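Local coordinates for periplasmic iron-binding protein (Synechocystis sp., PDB 2VOZ) that binds ferric iron in the periplasm and probably hands it to an ABC transporter for import into the cell, at residues R131-R137 and K244-P250; W156-V162 and I216-I221; I209-A213 and V241-V245. All coordinates share one frame; numbering follows the deposited sequence. Where two conformers were deposited one is given.

Contact 1 of 3, residues R131-R137 and K244-P250; sequences RVLYYSR and KVSLFFP. With SO4 (sulfate ion), chain E.
Leu-133 and Tyr-135 exchange paired backbone hydrogen bonds with Phe-248 and Ser-246, so that strands 131-136 and 245-248 run antiparallel, their axes 4.6 Å apart at closest and at 149° to one another. The ladder belongs to the mixed sheet of the periplasmic binding protein fold; strand 131-136 is the end of the long strand 124-136, which carries strand 245-248 on one side and strand 219-223 on the other. On the face shared by Tyr-134, Val-245 and Leu-247, Leu-247 lies along the phenol ring, with CB 3.7 Å from Tyr-134 CE2, and Val-245 CG1 packs against the Tyr-134 CB methylene. The hydroxyl of Tyr-134 passes beyond them to the carbonyl oxygen of Asn-223, so this residue suits a place that is apolar along its length and polar at its end. Tyr-135 belongs to the other face. Its CG stands between the backbone N and the carbonyl carbon (chi1 67°), which swings the ring across to the neighbouring strand. There Ser-246 CB sits over one ring face, 4.0 Å from the centroid of the Tyr-135 ring, in a CH-pi contact, while Phe-248 CB meets the ring edge 3.8 Å from Tyr-135 CE1. With an alanine in place of Tyr-135, the Ser-246 methylene would probably lose its aromatic cover and a gap would open beside Phe-248 CB. A slender serine lets the ring lie close, and its OG serves two charged groups. Arg-137, bent at chi3, brings NH1 to 2.9 Å from Ser-246 OG, which lies in the guanidinium plane; the hydroxyl in turn donates to O2 of a sulfate, probably from the crystallisation liquor. The same ion is held by Leu-247 N, which donates to sulfate O1 over 2.8 Å in an almost straight bond of 176°.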
loop_
_atom_site.group_PDB
_atom_site.type_symbol
_atom_site.label_atom_id
_atom_site.label_comp_id
_atom_site.label_asym_id
_atom_site.label_seq_id
_atom_site.Cartn_x
_atom_site.Cartn_y
_atom_site.Cartn_z
ATOM N N ARG B 131 -28.618 7.366 1.253
ATOM C CA ARG B 131 -28.996 5.984 1.008
ATOM C C ARG B 131 -30.055 6.085 -0.107
ATOM O O ARG B 131 -31.158 6.588 0.096
ATOM C CB ARG B 131 -29.508 5.274 2.286
ATOM C CG ARG B 131 -29.584 3.730 2.095
ATOM C CD ARG B 131 -29.289 3.044 3.416
ATOM N NE ARG B 131 -29.179 1.594 3.285
ATOM C CZ ARG B 131 -28.114 0.952 2.782
ATOM N NH1 ARG B 131 -27.056 1.627 2.339
ATOM N NH2 ARG B 131 -28.103 -0.380 2.730
ATOM N N VAL B 132 -29.664 5.664 -1.300
ATOM C CA VAL B 132 -30.450 5.950 -2.483
ATOM C C VAL B 132 -31.013 4.666 -3.081
ATOM O O VAL B 132 -30.801 3.580 -2.554
ATOM C CB VAL B 132 -29.601 6.683 -3.548
ATOM C CG1 VAL B 132 -29.177 8.085 -3.052
ATOM C CG2 VAL B 132 -28.367 5.837 -4.009
ATOM N N LEU B 133 -31.723 4.810 -4.199
ATOM C CA LEU B 133 -32.192 3.653 -4.933
ATOM C C LEU B 133 -31.372 3.488 -6.185
ATOM O O LEU B 133 -30.896 4.489 -6.779
ATOM C CB LEU B 133 -33.645 3.835 -5.334
ATOM C CG LEU B 133 -34.624 4.189 -4.213
ATOM C CD1 LEU B 133 -36.092 4.100 -4.687
ATOM C CD2 LEU B 133 -34.415 3.281 -3.019
ATOM N N TYR B 134 -31.185 2.229 -6.558
ATOM C CA TYR B 134 -30.553 1.864 -7.816
ATOM C C TYR B 134 -31.565 1.063 -8.602
ATOM O O TYR B 134 -32.339 0.288 -8.035
ATOM C CB TYR B 134 -29.287 1.045 -7.567
ATOM C CG TYR B 134 -28.243 1.919 -6.927
ATOM C CD1 TYR B 134 -28.027 1.886 -5.557
ATOM C CD2 TYR B 134 -27.548 2.850 -7.683
ATOM C CE1 TYR B 134 -27.068 2.705 -4.950
ATOM C CE2 TYR B 134 -26.598 3.678 -7.098
ATOM C CZ TYR B 134 -26.370 3.600 -5.730
ATOM O OH TYR B 134 -25.418 4.426 -5.179
ATOM N N TYR B 135 -31.573 1.235 -9.911
ATOM C CA TYR B 135 -32.587 0.513 -10.697
ATOM C C TYR B 135 -32.053 0.064 -12.028
ATOM O O TYR B 135 -31.165 0.702 -12.609
ATOM C CB TYR B 135 -33.860 1.360 -10.884
ATOM C CG TYR B 135 -33.668 2.598 -11.757
ATOM C CD1 TYR B 135 -33.315 3.838 -11.181
ATOM C CD2 TYR B 135 -33.817 2.511 -13.172
ATOM C CE1 TYR B 135 -33.142 4.991 -11.963
ATOM C CE2 TYR B 135 -33.671 3.664 -13.953
ATOM C CZ TYR B 135 -33.316 4.878 -13.351
ATOM O OH TYR B 135 -33.113 5.994 -14.155
ATOM N N SER B 136 -32.620 -1.038 -12.509
ATOM C CA SER B 136 -32.292 -1.591 -13.809
ATOM C C SER B 136 -32.771 -0.629 -14.898
ATOM O O SER B 136 -33.960 -0.372 -15.017
ATOM C CB SER B 136 -33.050 -2.922 -13.993
ATOM O OG SER B 136 -32.870 -3.428 -15.305
ATOM N N ARG B 137 -31.858 -0.164 -15.722
ATOM C CA ARG B 137 -32.212 0.767 -16.801
ATOM C C ARG B 137 -33.164 0.083 -17.792
ATOM O O ARG B 137 -34.105 0.710 -18.265
ATOM C CB ARG B 137 -30.958 1.242 -17.489
ATOM C CG ARG B 137 -30.199 2.191 -16.617
ATOM C CD ARG B 137 -28.919 2.749 -17.268
ATOM N NE ARG B 137 -29.182 3.417 -18.540
ATOM C CZ ARG B 137 -29.714 4.634 -18.681
ATOM N NH1 ARG B 137 -30.092 5.350 -17.616
ATOM N NH2 ARG B 137 -29.888 5.135 -19.909
ATOM N N LYS B 244 -25.780 -0.456 -16.912
ATOM C CA LYS B 244 -26.999 -1.251 -16.756
ATOM C C LYS B 244 -27.897 -0.781 -15.628
ATOM O O LYS B 244 -29.084 -1.110 -15.584
ATOM C CB LYS B 244 -26.654 -2.721 -16.564
ATOM C CG LYS B 244 -26.199 -3.364 -17.874
ATOM C CD LYS B 244 -25.950 -4.850 -17.704
ATOM C CE LYS B 244 -25.605 -5.474 -19.058
ATOM N NZ LYS B 244 -26.845 -5.513 -19.889
ATOM N N VAL B 245 -27.318 -0.009 -14.724
ATOM C CA VAL B 245 -28.003 0.383 -13.475
ATOM C C VAL B 245 -27.868 1.879 -13.315
ATOM O O VAL B 245 -26.795 2.420 -13.602
ATOM C CB VAL B 245 -27.333 -0.342 -12.264
ATOM C CG1 VAL B 245 -28.007 0.095 -10.956
ATOM C CG2 VAL B 245 -27.379 -1.877 -12.441
ATOM N N SER B 246 -28.942 2.579 -12.900
ATOM C CA SER B 246 -28.853 4.024 -12.637
ATOM C C SER B 246 -29.153 4.331 -11.177
ATOM O O SER B 246 -29.784 3.542 -10.485
ATOM C CB SER B 246 -29.792 4.834 -13.532
ATOM O OG SER B 246 -29.305 4.849 -14.891
ATOM N N LEU B 247 -28.697 5.501 -10.739
ATOM C CA LEU B 247 -28.904 5.968 -9.365
ATOM C C LEU B 247 -30.156 6.862 -9.372
ATOM O O LEU B 247 -30.296 7.735 -10.223
ATOM C CB LEU B 247 -27.670 6.771 -8.920
ATOM C CG LEU B 247 -27.643 7.367 -7.505
ATOM C CD1 LEU B 247 -26.184 7.554 -7.125
ATOM C CD2 LEU B 247 -28.349 8.710 -7.427
ATOM N N PHE B 248 -31.048 6.654 -8.411
ATOM C CA PHE B 248 -32.239 7.479 -8.255
ATOM C C PHE B 248 -32.290 8.003 -6.822
ATOM O O PHE B 248 -32.255 7.186 -5.883
ATOM C CB PHE B 248 -33.487 6.616 -8.533
ATOM C CG PHE B 248 -34.790 7.341 -8.312
ATOM C CD1 PHE B 248 -35.335 8.152 -9.343
ATOM C CD2 PHE B 248 -35.477 7.216 -7.107
ATOM C CE1 PHE B 248 -36.557 8.833 -9.137
ATOM C CE2 PHE B 248 -36.695 7.906 -6.881
ATOM C CZ PHE B 248 -37.233 8.705 -7.901
ATOM N N PHE B 249 -32.390 9.325 -6.659
ATOM C CA PHE B 249 -32.595 9.919 -5.349
ATOM C C PHE B 249 -34.069 9.842 -4.959
ATOM O O PHE B 249 -34.907 10.491 -5.600
ATOM C CB PHE B 249 -32.150 11.388 -5.282
ATOM C CG PHE B 249 -30.659 11.595 -5.333
ATOM C CD1 PHE B 249 -29.858 11.382 -4.208
ATOM C CD2 PHE B 249 -30.052 12.044 -6.510
ATOM C CE1 PHE B 249 -28.474 11.584 -4.258
ATOM C CE2 PHE B 249 -28.676 12.248 -6.559
ATOM C CZ PHE B 249 -27.881 12.002 -5.435
ATOM N N PRO B 250 -34.385 9.061 -3.918
ATOM C CA PRO B 250 -35.759 8.999 -3.457
ATOM C C PRO B 250 -36.184 10.149 -2.538
ATOM O O PRO B 250 -35.351 10.844 -1.946
ATOM C CB PRO B 250 -35.777 7.703 -2.651
ATOM C CG PRO B 250 -34.409 7.721 -2.015
ATOM C CD PRO B 250 -33.520 8.154 -3.137
HETATM S S SO4 E . -27.094 7.889 -13.700
HETATM O O1 SO4 E . -27.178 7.078 -12.482
HETATM O O2 SO4 E . -27.453 7.109 -14.915
HETATM O O3 SO4 E . -28.002 9.049 -13.607
HETATM O O4 SO4 E . -25.721 8.394 -13.864
HETATM O O HOH W 1 -30.236 -4.055 -15.410
#

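Contact 2 of 3, residues W156-V162 and I216-I221; sequences WRGKILV and IGDVAI
Ile-216 starts the contact, its CG2 standing 4.2 Å from Leu-161 CD2 where the two side chains cross at about a right angle. Gly-217 follows, with its CA 3.6 Å from Leu-161 CD1; a CB here would run into Leu-161 CG and the carbonyl oxygen of Lys-159, so a residue without a side chain is what the place requires. Asp-218 and Val-219 then give both their N-H groups to that one oxygen. Asp-218 N lies 2.8 Å from Lys-159 O, in the carbonyl plane on a lone pair, whereas Val-219 N reaches Lys-159 O from 3.2 Å and is tilted out of the plane. The carboxylate of Asp-218 is shared: OD1 pairs with Arg-139, its stronger partner, while OD2 makes only a long salt bridge of 3.9 Å to Lys-159 NZ, with a water bonded to both. The extended Lys-159 chain lays its methylenes beside OD2 on the way. Val-219 sends its CG2 methyl obliquely to the indole, 3.6 Å from Trp-156 CZ3, and its carbonyl accepts from Leu-161 N. Ala-220 belongs to the other face, that of Leu-161, its CB 4.0 Å from Leu-161 CB; the short side chain suits a place where Ile-212 of helix 205-213 also packs. Finally Ile-221 N donates 3.1 Å to Leu-161 O, nearly head-on to the carbonyl. Two adjacent parallel strands, joined through intervening helices, make up a beta-alpha-beta crossover, as in the alpha/beta lobes of periplasmic binding proteins.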
loop_
_atom_site.group_PDB
_atom_site.type_symbol
_atom_site.label_atom_id
_atom_site.label_comp_id
_atom_site.label_asym_id
_atom_site.label_seq_id
_atom_site.Cartn_x
_atom_site.Cartn_y
_atom_site.Cartn_z
ATOM N N TRP B 156 -43.744 -4.346 -6.582
ATOM C CA TRP B 156 -42.290 -4.654 -6.464
ATOM C C TRP B 156 -42.007 -6.077 -5.990
ATOM O O TRP B 156 -40.854 -6.427 -5.664
ATOM C CB TRP B 156 -41.593 -3.627 -5.552
ATOM C CG TRP B 156 -41.768 -2.247 -6.073
ATOM C CD1 TRP B 156 -42.557 -1.258 -5.565
ATOM C CD2 TRP B 156 -41.225 -1.750 -7.295
ATOM N NE1 TRP B 156 -42.487 -0.136 -6.379
ATOM C CE2 TRP B 156 -41.677 -0.419 -7.448
ATOM C CE3 TRP B 156 -40.365 -2.288 -8.251
ATOM C CZ2 TRP B 156 -41.298 0.385 -8.542
ATOM C CZ3 TRP B 156 -39.998 -1.498 -9.345
ATOM C CH2 TRP B 156 -40.467 -0.180 -9.474
ATOM N N ARG B 157 -43.051 -6.915 -5.961
ATOM C CA ARG B 157 -42.865 -8.296 -5.539
ATOM C C ARG B 157 -41.746 -8.988 -6.332
ATOM O O ARG B 157 -41.732 -8.909 -7.560
ATOM C CB ARG B 157 -44.195 -9.060 -5.675
ATOM C CG ARG B 157 -44.080 -10.528 -5.409
ATOM C CD ARG B 157 -44.080 -10.768 -3.945
ATOM N NE ARG B 157 -44.701 -12.061 -3.655
ATOM N N GLY B 158 -40.810 -9.628 -5.614
ATOM C CA GLY B 158 -39.673 -10.346 -6.215
ATOM C C GLY B 158 -38.618 -9.437 -6.828
ATOM O O GLY B 158 -37.734 -9.918 -7.530
ATOM N N LYS B 159 -38.668 -8.137 -6.533
ATOM C CA LYS B 159 -37.773 -7.201 -7.224
ATOM C C LYS B 159 -36.737 -6.457 -6.359
ATOM O O LYS B 159 -35.791 -5.878 -6.906
ATOM C CB LYS B 159 -38.602 -6.213 -8.040
ATOM C CG LYS B 159 -39.221 -6.854 -9.280
ATOM C CD LYS B 159 -40.079 -5.868 -10.055
ATOM C CE LYS B 159 -40.561 -6.538 -11.334
ATOM N NZ LYS B 159 -41.344 -5.628 -12.225
ATOM N N ILE B 160 -36.932 -6.438 -5.046
ATOM C CA ILE B 160 -36.118 -5.584 -4.171
ATOM C C ILE B 160 -34.863 -6.258 -3.654
ATOM O O ILE B 160 -34.890 -7.395 -3.133
ATOM C CB ILE B 160 -36.965 -5.066 -2.988
ATOM C CG1 ILE B 160 -38.229 -4.311 -3.502
ATOM C CG2 ILE B 160 -36.102 -4.201 -2.035
ATOM C CD1 ILE B 160 -37.994 -3.050 -4.374
ATOM N N LEU B 161 -33.730 -5.560 -3.778
ATOM C CA LEU B 161 -32.458 -6.047 -3.260
ATOM C C LEU B 161 -31.897 -5.154 -2.162
ATOM O O LEU B 161 -31.752 -3.967 -2.365
ATOM C CB LEU B 161 -31.434 -6.060 -4.374
ATOM C CG LEU B 161 -31.772 -7.082 -5.449
ATOM C CD1 LEU B 161 -31.087 -6.617 -6.734
ATOM C CD2 LEU B 161 -31.296 -8.485 -5.039
ATOM N N VAL B 162 -31.620 -5.737 -0.995
ATOM C CA VAL B 162 -30.971 -4.995 0.087
ATOM C C VAL B 162 -30.128 -5.944 0.919
ATOM O O VAL B 162 -30.432 -7.149 0.971
ATOM C CB VAL B 162 -32.012 -4.237 0.949
ATOM C CG1 VAL B 162 -32.911 -5.225 1.707
ATOM C CG2 VAL B 162 -31.318 -3.246 1.902
ATOM N N ILE B 216 -30.810 -10.463 -11.036
ATOM C CA ILE B 216 -31.352 -11.048 -9.784
ATOM C C ILE B 216 -32.536 -10.262 -9.225
ATOM O O ILE B 216 -33.496 -10.854 -8.710
ATOM C CB ILE B 216 -30.222 -11.256 -8.725
ATOM C CG1 ILE B 216 -29.170 -12.202 -9.320
ATOM C CG2 ILE B 216 -30.770 -11.885 -7.438
ATOM C CD1 ILE B 216 -27.785 -12.069 -8.696
ATOM N N GLY B 217 -32.495 -8.938 -9.349
ATOM C CA GLY B 217 -33.626 -8.093 -8.892
ATOM C C GLY B 217 -33.581 -6.823 -9.706
ATOM O O GLY B 217 -32.709 -6.694 -10.575
ATOM N N ASP B 218 -34.465 -5.854 -9.426
ATOM C CA ASP B 218 -34.590 -4.686 -10.292
ATOM C C ASP B 218 -34.346 -3.349 -9.597
ATOM O O ASP B 218 -34.063 -2.352 -10.257
ATOM C CB ASP B 218 -35.997 -4.626 -10.901
ATOM C CG ASP B 218 -36.283 -5.753 -11.876
ATOM O OD1 ASP B 218 -35.399 -6.592 -12.186
ATOM O OD2 ASP B 218 -37.452 -5.792 -12.331
ATOM N N VAL B 219 -34.506 -3.331 -8.273
ATOM C CA VAL B 219 -34.351 -2.085 -7.469
ATOM C C VAL B 219 -33.580 -2.432 -6.206
ATOM O O VAL B 219 -33.922 -3.389 -5.521
ATOM C CB VAL B 219 -35.704 -1.426 -7.066
ATOM C CG1 VAL B 219 -35.449 -0.173 -6.228
ATOM C CG2 VAL B 219 -36.539 -1.105 -8.323
ATOM N N ALA B 220 -32.500 -1.698 -5.947
ATOM C CA ALA B 220 -31.688 -1.950 -4.749
ATOM C C ALA B 220 -31.676 -0.703 -3.910
ATOM O O ALA B 220 -31.866 0.417 -4.436
ATOM C CB ALA B 220 -30.267 -2.322 -5.103
ATOM N N ILE B 221 -31.445 -0.899 -2.602
ATOM C CA ILE B 221 -31.214 0.219 -1.690
ATOM C C ILE B 221 -29.750 0.140 -1.286
ATOM O O ILE B 221 -29.298 -0.923 -0.841
ATOM C CB ILE B 221 -32.095 0.089 -0.434
ATOM C CG1 ILE B 221 -33.589 0.087 -0.845
ATOM C CG2 ILE B 221 -31.826 1.263 0.539
ATOM C CD1 ILE B 221 -34.566 -0.134 0.336
HETATM O O HOH W 2 -39.275 -3.858 -12.859
#

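Contact 3 of 3, residues I209-A213 and V241-V245; sequences IRAIA and VVEKV
Ile-209, Ile-212 and Ala-213 pack their aliphatic groups against Val-241 and Val-245, bringing the C-terminal turns of helices 205-213 and 236-244 together in a lobe of the binding protein. The contact across the segments is apolar, and branched valines and isoleucines suit it because their several methyls can meet more than one partner atom. Val-241 has CG1 anti to its N (chi1 177°), directed at Ile-209 CG2 at 3.8 Å; its other methyl, CG2, lies 3.7 Å from Arg-210 NH1. That guanidinium is held by charge: it forms salt bridges with Asp-238 and with Glu-66 of the second subunit, and the valine merely touches it. Val-245, just past its helix, sets CG2 3.8 Å from Ile-212 CG2, while CG1 touches both Ile-209 CG2 and Ile-212 CD1. Ala-213 is short enough for the helices to come close, its CA 5.6 Å from Val-241 CA, and the Lys-244 chain passes its carbonyl oxygen. Around this core, Leu-230 of helix 224-232 covers Arg-210 and Val-241, Tyr-134 of strand 124-136 backs Ile-209, Ile-212 and Val-245, and Leu-161 of strand 160-161 lies against Ile-212.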
loop_
_atom_site.group_PDB
_atom_site.type_symbol
_atom_site.label_atom_id
_atom_site.label_comp_id
_atom_site.label_asym_id
_atom_site.label_seq_id
_atom_site.Cartn_x
_atom_site.Cartn_y
_atom_site.Cartn_z
ATOM N N ILE B 209 -26.126 -3.644 -6.016
ATOM C CA ILE B 209 -26.092 -2.919 -7.310
ATOM C C ILE B 209 -25.718 -3.933 -8.398
ATOM O O ILE B 209 -26.362 -3.987 -9.460
ATOM C CB ILE B 209 -25.053 -1.805 -7.257
ATOM C CG1 ILE B 209 -25.390 -0.837 -6.105
ATOM C CG2 ILE B 209 -25.013 -1.013 -8.579
ATOM C CD1 ILE B 209 -24.324 0.273 -5.919
ATOM N N ARG B 210 -24.711 -4.758 -8.116
ATOM C CA ARG B 210 -24.303 -5.765 -9.104
ATOM C C ARG B 210 -25.397 -6.782 -9.383
ATOM O O ARG B 210 -25.518 -7.272 -10.517
ATOM C CB ARG B 210 -23.036 -6.469 -8.671
ATOM C CG ARG B 210 -21.819 -5.543 -8.682
ATOM C CD ARG B 210 -20.568 -6.428 -8.448
ATOM N NE ARG B 210 -19.394 -5.625 -8.158
ATOM C CZ ARG B 210 -18.616 -5.067 -9.091
ATOM N NH1 ARG B 210 -18.902 -5.220 -10.397
ATOM N NH2 ARG B 210 -17.550 -4.341 -8.720
ATOM N N ALA B 211 -26.210 -7.057 -8.360
ATOM C CA ALA B 211 -27.288 -8.064 -8.493
ATOM C C ALA B 211 -28.338 -7.574 -9.499
ATOM O O ALA B 211 -28.942 -8.385 -10.202
ATOM C CB ALA B 211 -27.917 -8.375 -7.124
ATOM N N ILE B 212 -28.519 -6.253 -9.599
ATOM C CA ILE B 212 -29.453 -5.700 -10.600
ATOM C C ILE B 212 -28.874 -6.005 -11.960
ATOM O O ILE B 212 -29.593 -6.473 -12.841
ATOM C CB ILE B 212 -29.637 -4.197 -10.437
ATOM C CG1 ILE B 212 -30.248 -3.899 -9.054
ATOM C CG2 ILE B 212 -30.575 -3.630 -11.552
ATOM C CD1 ILE B 212 -30.345 -2.359 -8.766
ATOM N N ALA B 213 -27.579 -5.714 -12.135
ATOM C CA ALA B 213 -26.928 -5.955 -13.444
ATOM C C ALA B 213 -27.013 -7.404 -13.875
ATOM O O ALA B 213 -27.182 -7.675 -15.085
ATOM C CB ALA B 213 -25.459 -5.465 -13.442
ATOM N N VAL B 241 -21.725 -2.444 -15.190
ATOM C CA VAL B 241 -22.725 -2.251 -14.143
ATOM C C VAL B 241 -23.324 -0.831 -14.222
ATOM O O VAL B 241 -24.535 -0.665 -14.108
ATOM C CB VAL B 241 -22.122 -2.478 -12.747
ATOM C CG1 VAL B 241 -23.158 -2.189 -11.650
ATOM C CG2 VAL B 241 -21.567 -3.916 -12.616
ATOM N N VAL B 242 -22.465 0.178 -14.407
ATOM C CA VAL B 242 -22.984 1.552 -14.440
ATOM C C VAL B 242 -23.780 1.778 -15.748
ATOM O O VAL B 242 -24.695 2.593 -15.762
ATOM C CB VAL B 242 -21.927 2.621 -14.164
ATOM C CG1 VAL B 242 -21.291 2.385 -12.791
ATOM C CG2 VAL B 242 -20.873 2.647 -15.257
ATOM N N GLU B 243 -23.510 0.984 -16.780
ATOM C CA GLU B 243 -24.305 1.075 -18.015
ATOM C C GLU B 243 -25.662 0.481 -17.835
ATOM O O GLU B 243 -26.582 0.842 -18.547
ATOM C CB GLU B 243 -23.592 0.385 -19.175
ATOM C CG GLU B 243 -22.621 1.374 -19.828
ATOM C CD GLU B 243 -21.406 0.715 -20.443
ATOM O OE1 GLU B 243 -21.422 -0.534 -20.640
ATOM O OE2 GLU B 243 -20.421 1.461 -20.716
ATOM N N LYS B 244 -25.780 -0.456 -16.912
ATOM C CA LYS B 244 -26.999 -1.251 -16.756
ATOM C C LYS B 244 -27.897 -0.781 -15.628
ATOM O O LYS B 244 -29.084 -1.110 -15.584
ATOM C CB LYS B 244 -26.654 -2.721 -16.564
ATOM C CG LYS B 244 -26.199 -3.364 -17.874
ATOM C CD LYS B 244 -25.950 -4.850 -17.704
ATOM C CE LYS B 244 -25.605 -5.474 -19.058
ATOM N NZ LYS B 244 -26.845 -5.513 -19.889
ATOM N N VAL B 245 -27.318 -0.009 -14.724
ATOM C CA VAL B 245 -28.003 0.383 -13.475
ATOM C C VAL B 245 -27.868 1.879 -13.315
ATOM O O VAL B 245 -26.795 2.420 -13.602
ATOM C CB VAL B 245 -27.333 -0.342 -12.264
ATOM C CG1 VAL B 245 -28.007 0.095 -10.956
ATOM C CG2 VAL B 245 -27.379 -1.877 -12.441
#

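In the fold
The three contacts assemble one region of a lobe, their centres 9 to 12 Å apart. Contacts 1 and 2 are continuous through the sheet: Tyr-134 N lies 2.9 Å from Ala-220 O and Ser-136 N 3.0 Å from Asp-218 O, both probable hydrogen bonds. Contact 3 shares Lys-244 and Val-245 with contact 1, at the passage from helix to strand, and its Ile-212 packs on both other contacts. A probable hydrogen bond from Ile-216 N to Ala-211 O, 2.9 Å, joins contact 2 to contact 3. The iron site, empty in this apo structure, borders the region: nearest side-chain atoms of Arg-131 (contact 1) and the iron ligand Tyr-169 are about 3 Å apart, those of Ile-209 (contact 3) and the ligand Tyr-226 about 4 Å.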